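Local structure of putative lipoprotein (Bacteroides thetaiotaomicron, 4Q1Z) at residues A[133-138]-A[363-368]; A[139-144]-A[190-195]; A[154-159]-A[258-263]; A[264-269]-A[311-316]. The protein is of unknown function but is a two-domain, largely beta-sheet member of the DUF4876 family, probably a lipoprotein attached to the bacterial membrane. All coordinates share one frame; numbering follows the deposited sequence.

Contact 1: residues A[133-138]-A[363-368]; sequences EIYNNS and TGTYIY
Tyr135 and Tyr368 meet as a T-shaped (edge-to-face) pair where the end of strand 131-136 in the large mixed sheet is covered by the segment 363-368, which comes from the short, weakly bonded hairpin of 359-360 and 365-366, with a G1 bulge at Gly364 and Thr365. The edge of Tyr368 points at the face of Tyr135, with ring centroids 4.8 Å apart and planes at 74°. CE1 of Tyr368 lies over that face, offset toward the rim, while its CD1 approaches CE2 of Tyr135 to 3.5 Å. CG of Tyr135 stands anti to its backbone N (chi1 -178°), and the ring reaches across to 363-368, ending in a hydroxyl that donates to the carbonyl O of Tyr366, OH to O 2.7 Å, somewhat tilted from the carbonyl plane. The same OH accepts from a water that in turn takes the backbone N-H of Tyr366, so the phenol is gripped both directly and through solvent. Asn137 adds a second polar grip. Its amide acts like a backbone peptide toward Tyr368: OD1 takes the N-H of Tyr368 on a lone pair at 2.8 Å and 165°, and ND2 gives to the carbonyl O of Tyr368 at 3.2 Å. Two bonds of opposite sense to one residue fix the rotation of the amide, and ND2 has a further acceptor in Ser106 O, in the chain just after strand 95-105. The hydroxyl of Tyr368 bonds to Asn389 ND2. Beside the amide, CG2 of Ile367 lies 4.0 Å from Asn137 ND2.

Contact 2: residues A[139-144]-A[190-195]; sequences ADILYL and LAPGES
Leu190, the residue with most surface covered here, is held to Leu142 by its backbone and to Leu144 by its side chain. The N-H of Leu190 reaches Leu142 O at 2.7 Å, and its carbonyl O takes the N-H of Leu142 at 2.9 Å. The isobutyl group lies against that of Leu144: CG of Leu144 is anti to its carbonyl carbon (chi1 -69°), and from it CD1 meets Leu190 CD1 at 3.9 Å, with CD2 of Leu190 also near the same methyl. The reciprocal bonds make Leu142 and Leu190 an antiparallel hydrogen-bonded pair in the two-stranded sheet of 142-143 and 189-190, a small ribbon beside the large mixed sheet. Past the pair, CA of Ile141 makes a CA-H...O contact with Leu190 O at 3.3 Å; that oxygen also accepts from Asn136 ND2. Pro192 is next in buried area. Two of its ring carbons rest on main chain, CG 3.7 Å from Asp140 C and CD 3.8 Å from Ile141 N, with Ile141 CG1 nearby. This proline occupies the second position of a type II turn from Ala191 to Glu194, closed by Glu194 N to Ala191 O. The Glu194 carboxylate adds a second tie across the turn, OE1 receiving the N-H of Ala191 at 2.9 Å from above the carboxylate plane.

Contact 3: residues A[154-159]-A[258-263]; sequences PGTATT and LTSVFG
Thr156 and Ser260 join two loops through a hydroxyl pair, and the threonine side chain can be followed outward from its branch point. Its CB lies 3.4 Å from Ser260 OG. From there OG1, anti to the carbonyl carbon (chi1 -46°), runs to the same serine oxygen and forms a hydrogen bond of 2.8 Å between Thr156 OG1 and Ser260 OG; either hydroxyl could be the donor. The other branch, CG2, is also near Ser260 OG but turns to Phe262, coming 3.7 Å from ring atom CD2 and almost as near CB. Thr156 thus gives its polar branch to Ser260 and its apolar one to Phe262; the methyl approaches the ring obliquely. Ser260 and Phe262 are brought to the same side chain by a type I turn from Ser260 to Gly263, closed by Gly263 N to Ser260 O. OG of Ser260 is anti to its backbone N (chi1 -158°), which turns it to Thr156, while CB of Ser260 rests 3.5 Å from Gly155 O. Two waters complete the join. One donates to Gly155 O and accepts the N-H of Ser260; the other accepts from Ala157 N at 2.9 Å and lies 2.9 Å from Gly263 O, to which it may donate. Arg324 supplies a further tie, its NH2 bonding to both Gly155 O and Gly263 O. The contact lies near the surface beside the strand ends, where the loop leaving strand 148-152 meets the loop entering strand 265-269, two strands that are antiparallel neighbours in the large mixed sheet.

Contact 4: residues A[264-269]-A[311-316]; sequences GAYVIF and VEAVNN
An antiparallel ladder at one side of the large mixed sheet pairs strand 265-269 with strand 307-312, the outermost strand there, and Tyr266 with Val311 forms its hydrogen-bonded pair. Tyr266 N gives to Val311 O at 3.0 Å and Val311 N gives to Tyr266 O at 2.9 Å. Ala265 and Glu312 make the adjoining non-hydrogen-bonded pair, where CA of Ala265 offers a CA-H...O contact to Val311 O. One step further Ala313 N reaches Gly264 O at 3.0 Å, a bond less straight than the other two. Tyr266 and Val311 project from the same face: CD2 of the ring is 4.2 Å from Val311 CB, and CE2 lies equally far from Ala313 CB. CG of Tyr266 is anti to the carbonyl carbon (chi1 -41°), and the ring comes beside Gly264. Gly264 O sits over one ring face, offset toward the rim, and the phenol oxygen accepts the N-H of Gly264 at 3.0 Å. The Tyr266 ring also meets Tyr132 edge-to-face and packs on Phe110 of strand 108-114. On the face of Ala265 and Glu312, the carboxylate comes to 4.1 Å from the alanine, OE2 to CB. That carboxylate is buried but paired, OE2 with Arg324 and OE1 with Lys323 and Val325 N. One face is thus aromatic and aliphatic, the other carries a charge whose two basic partners and backbone N-H would be expected to favour the ionised form.

How the contacts relate
Contacts 1 and 4 are buried, contact 2 partly so, and contact 3 lies at the surface. Contacts 1 and 4 reach the same large sheet at well-separated strands and touch through Ile134 and Ile268. Contact 2 sits directly beside contact 1, joined to it by Glu133 with Ser195, and Asn136 also reaches it; contact 3 abuts contact 4, Phe262 on Asn315 and Gly263 on Ala313. Backbone pairing carries contact 4 and, through a single bridge, contact 2, whereas side chains do most of the bonding in contact 1, and hydroxyls and bridging water in contact 3. Arg324 serves contact 3 through carbonyls and contact 4 through a carboxylate and a carbonyl.

Contact 1: residues A[133-138]-A[363-368]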
loop_
_atom_site.group_PDB
_atom_site.type_symbol
_atom_site.label_atom_id
_atom_site.label_comp_id
_atom_site.label_asym_id
_atom_site.label_seq_id
_atom_site.Cartn_x
_atom_site.Cartn_y
_atom_site.Cartn_z
ATOM N N GLU A 133 -3.120 -4.361 6.348
ATOM C CA GLU A 133 -1.794 -4.836 5.992
ATOM C C GLU A 133 -1.266 -3.979 4.846
ATOM O O GLU A 133 -1.883 -3.890 3.798
ATOM C CB GLU A 133 -1.807 -6.326 5.671
ATOM C CG GLU A 133 -0.445 -6.884 5.309
ATOM C CD GLU A 133 -0.367 -8.388 5.119
ATOM O OE1 GLU A 133 -1.220 -9.114 5.681
ATOM O OE2 GLU A 133 0.550 -8.838 4.396
ATOM N N ILE A 134 -0.143 -3.309 5.112
ATOM C CA ILE A 134 0.640 -2.371 4.300
ATOM C C ILE A 134 1.825 -3.148 3.731
ATOM O O ILE A 134 2.450 -3.889 4.471
ATOM C CB ILE A 134 1.039 -1.204 5.273
ATOM C CG1 ILE A 134 -0.133 -0.287 5.544
ATOM C CG2 ILE A 134 2.292 -0.427 4.898
ATOM C CD1 ILE A 134 -0.913 0.018 4.289
ATOM N N TYR A 135 2.106 -3.021 2.422
ATOM C CA TYR A 135 3.176 -3.763 1.737
ATOM C C TYR A 135 4.146 -2.836 1.002
ATOM O O TYR A 135 3.723 -1.877 0.348
ATOM C CB TYR A 135 2.537 -4.758 0.739
ATOM C CG TYR A 135 3.468 -5.663 -0.059
ATOM C CD1 TYR A 135 3.984 -6.832 0.497
ATOM C CD2 TYR A 135 3.709 -5.428 -1.414
ATOM C CE1 TYR A 135 4.788 -7.700 -0.250
ATOM C CE2 TYR A 135 4.521 -6.281 -2.167
ATOM C CZ TYR A 135 5.044 -7.426 -1.585
ATOM O OH TYR A 135 5.831 -8.283 -2.324
ATOM N N ASN A 136 5.454 -3.146 1.092
ATOM C CA ASN A 136 6.469 -2.423 0.340
ATOM C C ASN A 136 6.502 -3.063 -1.034
ATOM O O ASN A 136 7.057 -4.161 -1.211
ATOM C CB ASN A 136 7.823 -2.425 1.028
ATOM C CG ASN A 136 8.904 -1.651 0.289
ATOM O OD1 ASN A 136 8.751 -1.242 -0.866
ATOM N ND2 ASN A 136 10.029 -1.428 0.944
ATOM N N ASN A 137 5.821 -2.404 -1.987
ATOM C CA ASN A 137 5.657 -2.846 -3.376
ATOM C C ASN A 137 6.775 -2.276 -4.302
ATOM O O ASN A 137 6.840 -2.624 -5.481
ATOM C CB ASN A 137 4.266 -2.386 -3.835
ATOM C CG ASN A 137 3.600 -3.203 -4.892
ATOM O OD1 ASN A 137 3.561 -4.438 -4.848
ATOM N ND2 ASN A 137 2.995 -2.511 -5.833
ATOM N N SER A 138 7.674 -1.444 -3.735
ATOM C CA SER A 138 8.744 -0.735 -4.426
ATOM C C SER A 138 10.080 -1.550 -4.577
ATOM O O SER A 138 10.229 -2.670 -4.064
ATOM C CB SER A 138 9.005 0.600 -3.727
ATOM O OG SER A 138 9.987 0.551 -2.703
ATOM N N THR A 363 14.494 -9.036 -6.075
ATOM C CA THR A 363 14.144 -9.426 -4.705
ATOM C C THR A 363 13.339 -10.735 -4.632
ATOM O O THR A 363 13.141 -11.256 -3.535
ATOM C CB THR A 363 13.358 -8.291 -4.054
ATOM O OG1 THR A 363 12.256 -7.940 -4.902
ATOM C CG2 THR A 363 14.234 -7.069 -3.770
ATOM N N GLY A 364 12.905 -11.250 -5.784
ATOM C CA GLY A 364 12.087 -12.454 -5.881
ATOM C C GLY A 364 10.767 -12.295 -5.151
ATOM O O GLY A 364 10.372 -13.177 -4.379
ATOM N N THR A 365 10.103 -11.127 -5.358
ATOM C CA THR A 365 8.867 -10.751 -4.661
ATOM C C THR A 365 7.722 -10.351 -5.600
ATOM O O THR A 365 7.923 -9.958 -6.752
ATOM C CB THR A 365 9.138 -9.607 -3.667
ATOM O OG1 THR A 365 9.757 -8.518 -4.358
ATOM C CG2 THR A 365 10.010 -10.047 -2.482
ATOM N N TYR A 366 6.506 -10.437 -5.061
ATOM C CA TYR A 366 5.287 -10.084 -5.747
ATOM C C TYR A 366 5.109 -8.585 -5.856
ATOM O O TYR A 366 5.583 -7.826 -5.013
ATOM C CB TYR A 366 4.089 -10.686 -5.022
ATOM C CG TYR A 366 3.998 -12.188 -5.147
ATOM C CD1 TYR A 366 3.860 -12.797 -6.390
ATOM C CD2 TYR A 366 4.038 -13.002 -4.025
ATOM C CE1 TYR A 366 3.761 -14.177 -6.513
ATOM C CE2 TYR A 366 3.937 -14.385 -4.134
ATOM C CZ TYR A 366 3.804 -14.969 -5.384
ATOM O OH TYR A 366 3.687 -16.332 -5.511
ATOM N N ILE A 367 4.443 -8.173 -6.940
ATOM C CA ILE A 367 4.042 -6.804 -7.234
ATOM C C ILE A 367 2.522 -6.892 -7.254
ATOM O O ILE A 367 1.965 -7.822 -7.841
ATOM C CB ILE A 367 4.695 -6.245 -8.541
ATOM C CG1 ILE A 367 6.242 -6.241 -8.428
ATOM C CG2 ILE A 367 4.171 -4.842 -8.879
ATOM C CD1 ILE A 367 7.016 -6.191 -9.746
ATOM N N TYR A 368 1.869 -6.003 -6.517
ATOM C CA TYR A 368 0.416 -5.956 -6.380
ATOM C C TYR A 368 -0.121 -4.865 -7.277
ATOM O O TYR A 368 0.520 -3.825 -7.451
ATOM C CB TYR A 368 0.011 -5.775 -4.894
ATOM C CG TYR A 368 0.280 -7.036 -4.091
ATOM C CD1 TYR A 368 1.558 -7.333 -3.627
ATOM C CD2 TYR A 368 -0.718 -7.987 -3.896
ATOM C CE1 TYR A 368 1.839 -8.546 -2.997
ATOM C CE2 TYR A 368 -0.457 -9.187 -3.235
ATOM C CZ TYR A 368 0.832 -9.477 -2.812
ATOM O OH TYR A 368 1.115 -10.683 -2.196
HETATM O O HOH W 1 6.222 -11.102 -1.890
#

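Contact 2: residues A[139-144]-A[190-195]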
loop_
_atom_site.group_PDB
_atom_site.type_symbol
_atom_site.label_atom_id
_atom_site.label_comp_id
_atom_site.label_asym_id
_atom_site.label_seq_id
_atom_site.Cartn_x
_atom_site.Cartn_y
_atom_site.Cartn_z
ATOM N N ALA A 139 11.033 -0.947 -5.328
ATOM C CA ALA A 139 12.359 -1.477 -5.661
ATOM C C ALA A 139 13.393 -1.334 -4.528
ATOM O O ALA A 139 14.477 -1.895 -4.633
ATOM C CB ALA A 139 12.882 -0.777 -6.903
ATOM N N ASP A 140 13.078 -0.592 -3.460
ATOM C CA ASP A 140 14.028 -0.373 -2.378
ATOM C C ASP A 140 13.335 -0.242 -1.028
ATOM O O ASP A 140 12.118 -0.092 -0.983
ATOM C CB ASP A 140 14.879 0.891 -2.662
ATOM C CG ASP A 140 16.370 0.785 -2.306
ATOM O OD1 ASP A 140 16.798 -0.288 -1.792
ATOM O OD2 ASP A 140 17.109 1.765 -2.551
ATOM N N ILE A 141 14.134 -0.295 0.069
ATOM C CA ILE A 141 13.717 -0.118 1.461
ATOM C C ILE A 141 13.037 1.245 1.626
ATOM O O ILE A 141 13.525 2.239 1.091
ATOM C CB ILE A 141 14.945 -0.244 2.420
ATOM C CG1 ILE A 141 15.671 -1.579 2.247
ATOM C CG2 ILE A 141 14.584 -0.007 3.909
ATOM C CD1 ILE A 141 17.150 -1.443 2.383
ATOM N N LEU A 142 11.910 1.272 2.347
ATOM C CA LEU A 142 11.141 2.462 2.717
ATOM C C LEU A 142 11.085 2.559 4.217
ATOM O O LEU A 142 10.978 1.520 4.877
ATOM C CB LEU A 142 9.699 2.372 2.197
ATOM C CG LEU A 142 9.413 2.604 0.728
ATOM C CD1 LEU A 142 8.061 2.015 0.362
ATOM C CD2 LEU A 142 9.486 4.111 0.366
ATOM N N TYR A 143 11.062 3.775 4.767
ATOM C CA TYR A 143 10.939 3.919 6.211
ATOM C C TYR A 143 9.544 4.358 6.576
ATOM O O TYR A 143 9.076 5.397 6.103
ATOM C CB TYR A 143 11.984 4.883 6.761
ATOM C CG TYR A 143 13.370 4.285 6.738
ATOM C CD1 TYR A 143 13.841 3.525 7.804
ATOM C CD2 TYR A 143 14.218 4.485 5.655
ATOM C CE1 TYR A 143 15.129 3.001 7.803
ATOM C CE2 TYR A 143 15.503 3.951 5.635
ATOM C CZ TYR A 143 15.956 3.208 6.712
ATOM O OH TYR A 143 17.219 2.665 6.685
ATOM N N LEU A 144 8.871 3.563 7.418
ATOM C CA LEU A 144 7.499 3.840 7.855
ATOM C C LEU A 144 7.403 4.979 8.863
ATOM O O LEU A 144 6.315 5.498 9.068
ATOM C CB LEU A 144 6.865 2.586 8.483
ATOM C CG LEU A 144 6.554 1.415 7.565
ATOM C CD1 LEU A 144 6.238 0.215 8.390
ATOM C CD2 LEU A 144 5.393 1.737 6.614
ATOM N N LEU A 190 10.918 -0.928 5.998
ATOM C CA LEU A 190 10.230 -2.010 5.340
ATOM C C LEU A 190 11.011 -2.301 4.057
ATOM O O LEU A 190 11.271 -1.396 3.266
ATOM C CB LEU A 190 8.764 -1.610 5.095
ATOM C CG LEU A 190 7.666 -2.662 5.333
ATOM C CD1 LEU A 190 7.585 -3.082 6.777
ATOM C CD2 LEU A 190 6.328 -2.121 4.913
ATOM N N ALA A 191 11.508 -3.526 3.925
ATOM C CA ALA A 191 12.266 -3.956 2.748
ATOM C C ALA A 191 11.304 -4.374 1.632
ATOM O O ALA A 191 10.163 -4.738 1.929
ATOM C CB ALA A 191 13.168 -5.125 3.118
ATOM N N PRO A 192 11.715 -4.359 0.346
ATOM C CA PRO A 192 10.809 -4.857 -0.712
ATOM C C PRO A 192 10.318 -6.291 -0.408
ATOM O O PRO A 192 11.134 -7.195 -0.206
ATOM C CB PRO A 192 11.698 -4.832 -1.975
ATOM C CG PRO A 192 12.754 -3.850 -1.687
ATOM C CD PRO A 192 13.020 -3.938 -0.214
ATOM N N GLY A 193 9.005 -6.480 -0.359
ATOM C CA GLY A 193 8.404 -7.781 -0.071
ATOM C C GLY A 193 7.950 -7.985 1.365
ATOM O O GLY A 193 7.400 -9.043 1.712
ATOM N N GLU A 194 8.210 -6.967 2.218
ATOM C CA GLU A 194 7.838 -6.947 3.621
ATOM C C GLU A 194 6.529 -6.213 3.814
ATOM O O GLU A 194 6.245 -5.231 3.126
ATOM C CB GLU A 194 8.923 -6.296 4.479
ATOM C CG GLU A 194 10.099 -7.203 4.819
ATOM C CD GLU A 194 11.106 -6.649 5.814
ATOM O OE1 GLU A 194 11.058 -5.432 6.109
ATOM O OE2 GLU A 194 11.951 -7.439 6.299
ATOM N N SER A 195 5.725 -6.714 4.750
ATOM C CA SER A 195 4.445 -6.131 5.145
ATOM C C SER A 195 4.511 -5.571 6.565
ATOM O O SER A 195 5.265 -6.065 7.400
ATOM C CB SER A 195 3.326 -7.176 5.093
ATOM O OG SER A 195 2.775 -7.405 3.810
#

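Contact 3: residues A[154-159]-A[258-263]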
loop_
_atom_site.group_PDB
_atom_site.type_symbol
_atom_site.label_atom_id
_atom_site.label_comp_id
_atom_site.label_asym_id
_atom_site.label_seq_id
_atom_site.Cartn_x
_atom_site.Cartn_y
_atom_site.Cartn_z
ATOM N N PRO A 154 -17.804 10.923 5.530
ATOM C CA PRO A 154 -18.637 10.251 6.564
ATOM C C PRO A 154 -18.097 8.855 6.866
ATOM O O PRO A 154 -17.800 8.144 5.913
ATOM C CB PRO A 154 -20.032 10.188 5.896
ATOM C CG PRO A 154 -19.991 11.248 4.828
ATOM C CD PRO A 154 -18.597 11.171 4.311
ATOM N N GLY A 155 -17.909 8.515 8.155
ATOM C CA GLY A 155 -17.423 7.214 8.626
ATOM C C GLY A 155 -18.023 6.050 7.867
ATOM O O GLY A 155 -17.291 5.237 7.309
ATOM N N THR A 156 -19.372 6.007 7.786
ATOM C CA THR A 156 -20.137 5.055 6.967
ATOM C C THR A 156 -20.573 5.764 5.700
ATOM O O THR A 156 -21.004 6.907 5.760
ATOM C CB THR A 156 -21.347 4.493 7.728
ATOM O OG1 THR A 156 -20.942 4.114 9.050
ATOM C CG2 THR A 156 -22.001 3.300 6.993
ATOM N N ALA A 157 -20.470 5.098 4.561
ATOM C CA ALA A 157 -20.856 5.661 3.264
ATOM C C ALA A 157 -22.327 6.121 3.265
ATOM O O ALA A 157 -23.207 5.447 3.813
ATOM C CB ALA A 157 -20.618 4.649 2.154
ATOM N N THR A 158 -22.561 7.299 2.683
ATOM C CA THR A 158 -23.875 7.911 2.599
ATOM C C THR A 158 -23.965 8.822 1.385
ATOM O O THR A 158 -22.951 9.352 0.915
ATOM C CB THR A 158 -24.232 8.666 3.891
ATOM O OG1 THR A 158 -25.516 9.252 3.709
ATOM C CG2 THR A 158 -23.232 9.742 4.254
ATOM N N THR A 159 -25.194 8.988 0.883
ATOM C CA THR A 159 -25.533 9.845 -0.249
ATOM C C THR A 159 -25.662 11.290 0.254
ATOM O O THR A 159 -25.568 12.212 -0.549
ATOM C CB THR A 159 -26.809 9.321 -0.951
ATOM O OG1 THR A 159 -27.846 9.045 0.018
ATOM C CG2 THR A 159 -26.526 8.080 -1.799
ATOM N N LEU A 258 -12.684 1.722 16.088
ATOM C CA LEU A 258 -13.553 0.896 15.271
ATOM C C LEU A 258 -13.955 1.683 14.050
ATOM O O LEU A 258 -14.751 2.613 14.155
ATOM C CB LEU A 258 -14.784 0.388 16.073
ATOM C CG LEU A 258 -15.866 -0.371 15.291
ATOM C CD1 LEU A 258 -15.378 -1.727 14.800
ATOM C CD2 LEU A 258 -17.103 -0.510 16.094
ATOM N N THR A 259 -13.398 1.322 12.889
ATOM C CA THR A 259 -13.798 1.900 11.607
ATOM C C THR A 259 -15.145 1.189 11.206
ATOM O O THR A 259 -15.481 0.150 11.763
ATOM C CB THR A 259 -12.648 1.839 10.577
ATOM O OG1 THR A 259 -12.305 0.495 10.231
ATOM C CG2 THR A 259 -11.409 2.581 11.046
ATOM N N SER A 260 -15.945 1.792 10.320
ATOM C CA SER A 260 -17.248 1.258 9.885
ATOM C C SER A 260 -17.189 -0.230 9.480
ATOM O O SER A 260 -16.406 -0.606 8.595
ATOM C CB SER A 260 -17.791 2.083 8.721
ATOM O OG SER A 260 -19.194 1.947 8.600
ATOM N N VAL A 261 -18.023 -1.072 10.138
ATOM C CA VAL A 261 -18.153 -2.506 9.831
ATOM C C VAL A 261 -18.884 -2.638 8.446
ATOM O O VAL A 261 -18.895 -3.716 7.844
ATOM C CB VAL A 261 -18.815 -3.339 10.976
ATOM C CG1 VAL A 261 -17.994 -3.267 12.272
ATOM C CG2 VAL A 261 -20.266 -2.926 11.227
ATOM N N PHE A 262 -19.424 -1.511 7.917
ATOM C CA PHE A 262 -20.017 -1.439 6.580
ATOM C C PHE A 262 -18.997 -1.058 5.511
ATOM O O PHE A 262 -19.375 -0.891 4.373
ATOM C CB PHE A 262 -21.118 -0.385 6.544
ATOM C CG PHE A 262 -22.352 -0.700 7.333
ATOM C CD1 PHE A 262 -23.274 -1.632 6.869
ATOM C CD2 PHE A 262 -22.621 -0.033 8.522
ATOM C CE1 PHE A 262 -24.437 -1.916 7.598
ATOM C CE2 PHE A 262 -23.791 -0.302 9.246
ATOM C CZ PHE A 262 -24.693 -1.240 8.777
ATOM N N GLY A 263 -17.746 -0.844 5.878
ATOM C CA GLY A 263 -16.717 -0.377 4.968
ATOM C C GLY A 263 -16.385 1.065 5.266
ATOM O O GLY A 263 -17.268 1.938 5.309
HETATM O O HOH W 2 -15.019 4.379 9.494
HETATM O O HOH W 3 -20.010 2.290 4.373
#

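Contact 4: residues A[264-269]-A[311-316]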
loop_
_atom_site.group_PDB
_atom_site.type_symbol
_atom_site.label_atom_id
_atom_site.label_comp_id
_atom_site.label_asym_id
_atom_site.label_seq_id
_atom_site.Cartn_x
_atom_site.Cartn_y
_atom_site.Cartn_z
ATOM N N GLY A 264 -15.103 1.296 5.515
ATOM C CA GLY A 264 -14.563 2.625 5.769
ATOM C C GLY A 264 -13.738 3.086 4.591
ATOM O O GLY A 264 -13.472 2.298 3.679
ATOM N N ALA A 265 -13.375 4.386 4.585
ATOM C CA ALA A 265 -12.511 5.003 3.579
ATOM C C ALA A 265 -11.143 5.206 4.260
ATOM O O ALA A 265 -11.052 5.925 5.258
ATOM C CB ALA A 265 -13.114 6.307 3.076
ATOM N N TYR A 266 -10.121 4.459 3.798
ATOM C CA TYR A 266 -8.775 4.404 4.409
ATOM C C TYR A 266 -7.738 5.099 3.572
ATOM O O TYR A 266 -7.715 4.916 2.362
ATOM C CB TYR A 266 -8.350 2.914 4.598
ATOM C CG TYR A 266 -9.481 2.028 5.093
ATOM C CD1 TYR A 266 -9.982 2.158 6.391
ATOM C CD2 TYR A 266 -10.090 1.101 4.248
ATOM C CE1 TYR A 266 -11.058 1.389 6.836
ATOM C CE2 TYR A 266 -11.142 0.288 4.702
ATOM C CZ TYR A 266 -11.641 0.460 5.989
ATOM O OH TYR A 266 -12.697 -0.291 6.452
ATOM N N VAL A 267 -6.840 5.854 4.213
ATOM C CA VAL A 267 -5.713 6.510 3.537
ATOM C C VAL A 267 -4.438 6.375 4.364
ATOM O O VAL A 267 -4.472 6.439 5.593
ATOM C CB VAL A 267 -5.927 8.020 3.152
ATOM C CG1 VAL A 267 -6.982 8.200 2.062
ATOM C CG2 VAL A 267 -6.224 8.898 4.363
ATOM N N ILE A 268 -3.302 6.263 3.661
ATOM C CA ILE A 268 -1.964 6.361 4.234
ATOM C C ILE A 268 -1.300 7.500 3.486
ATOM O O ILE A 268 -1.445 7.596 2.255
ATOM C CB ILE A 268 -1.112 5.077 4.314
ATOM C CG1 ILE A 268 -1.044 4.308 2.953
ATOM C CG2 ILE A 268 -1.575 4.207 5.528
ATOM C CD1 ILE A 268 0.098 3.351 2.816
ATOM N N PHE A 269 -0.657 8.419 4.221
ATOM C CA PHE A 269 -0.065 9.600 3.589
ATOM C C PHE A 269 1.213 10.060 4.293
ATOM O O PHE A 269 1.392 9.879 5.511
ATOM C CB PHE A 269 -1.082 10.739 3.491
ATOM C CG PHE A 269 -1.640 11.293 4.787
ATOM C CD1 PHE A 269 -2.725 10.680 5.418
ATOM C CD2 PHE A 269 -1.137 12.486 5.333
ATOM C CE1 PHE A 269 -3.277 11.226 6.580
ATOM C CE2 PHE A 269 -1.686 13.024 6.494
ATOM C CZ PHE A 269 -2.773 12.408 7.093
ATOM N N VAL A 311 -8.225 3.520 -0.151
ATOM C CA VAL A 311 -9.164 2.413 -0.415
ATOM C C VAL A 311 -10.566 2.816 0.047
ATOM O O VAL A 311 -10.795 3.042 1.244
ATOM C CB VAL A 311 -8.727 1.058 0.227
ATOM C CG1 VAL A 311 -9.706 -0.074 -0.127
ATOM C CG2 VAL A 311 -7.310 0.690 -0.188
ATOM N N GLU A 312 -11.513 2.855 -0.898
ATOM C CA GLU A 312 -12.915 3.180 -0.607
ATOM C C GLU A 312 -13.723 1.916 -0.400
ATOM O O GLU A 312 -14.173 1.323 -1.378
ATOM C CB GLU A 312 -13.538 4.026 -1.743
ATOM C CG GLU A 312 -14.982 4.439 -1.515
ATOM C CD GLU A 312 -15.170 5.900 -1.168
ATOM O OE1 GLU A 312 -14.739 6.749 -1.981
ATOM O OE2 GLU A 312 -15.772 6.201 -0.108
ATOM N N ALA A 313 -13.962 1.523 0.864
ATOM C CA ALA A 313 -14.854 0.382 1.092
ATOM C C ALA A 313 -16.223 0.928 1.461
ATOM O O ALA A 313 -16.339 2.036 2.026
ATOM C CB ALA A 313 -14.317 -0.573 2.147
ATOM N N VAL A 314 -17.270 0.205 1.007
ATOM C CA VAL A 314 -18.684 0.557 1.171
ATOM C C VAL A 314 -19.497 -0.708 1.506
ATOM O O VAL A 314 -18.960 -1.821 1.459
ATOM C CB VAL A 314 -19.265 1.279 -0.079
ATOM C CG1 VAL A 314 -18.638 2.662 -0.305
ATOM C CG2 VAL A 314 -19.185 0.402 -1.325
ATOM N N ASN A 315 -20.788 -0.509 1.866
ATOM C CA ASN A 315 -21.772 -1.519 2.267
ATOM C C ASN A 315 -21.903 -2.647 1.260
ATOM O O ASN A 315 -21.847 -3.806 1.641
ATOM C CB ASN A 315 -23.158 -0.873 2.461
ATOM C CG ASN A 315 -23.265 0.268 3.439
ATOM O OD1 ASN A 315 -22.489 1.224 3.435
ATOM N ND2 ASN A 315 -24.303 0.233 4.236
ATOM N N ASN A 316 -22.125 -2.297 -0.016
ATOM C CA ASN A 316 -22.333 -3.224 -1.132
ATOM C C ASN A 316 -22.153 -2.492 -2.450
ATOM O O ASN A 316 -21.745 -1.335 -2.440
ATOM C CB ASN A 316 -23.720 -3.873 -1.063
ATOM C CG ASN A 316 -24.816 -2.935 -0.681
ATOM O OD1 ASN A 316 -25.060 -1.932 -1.340
ATOM N ND2 ASN A 316 -25.448 -3.209 0.445
#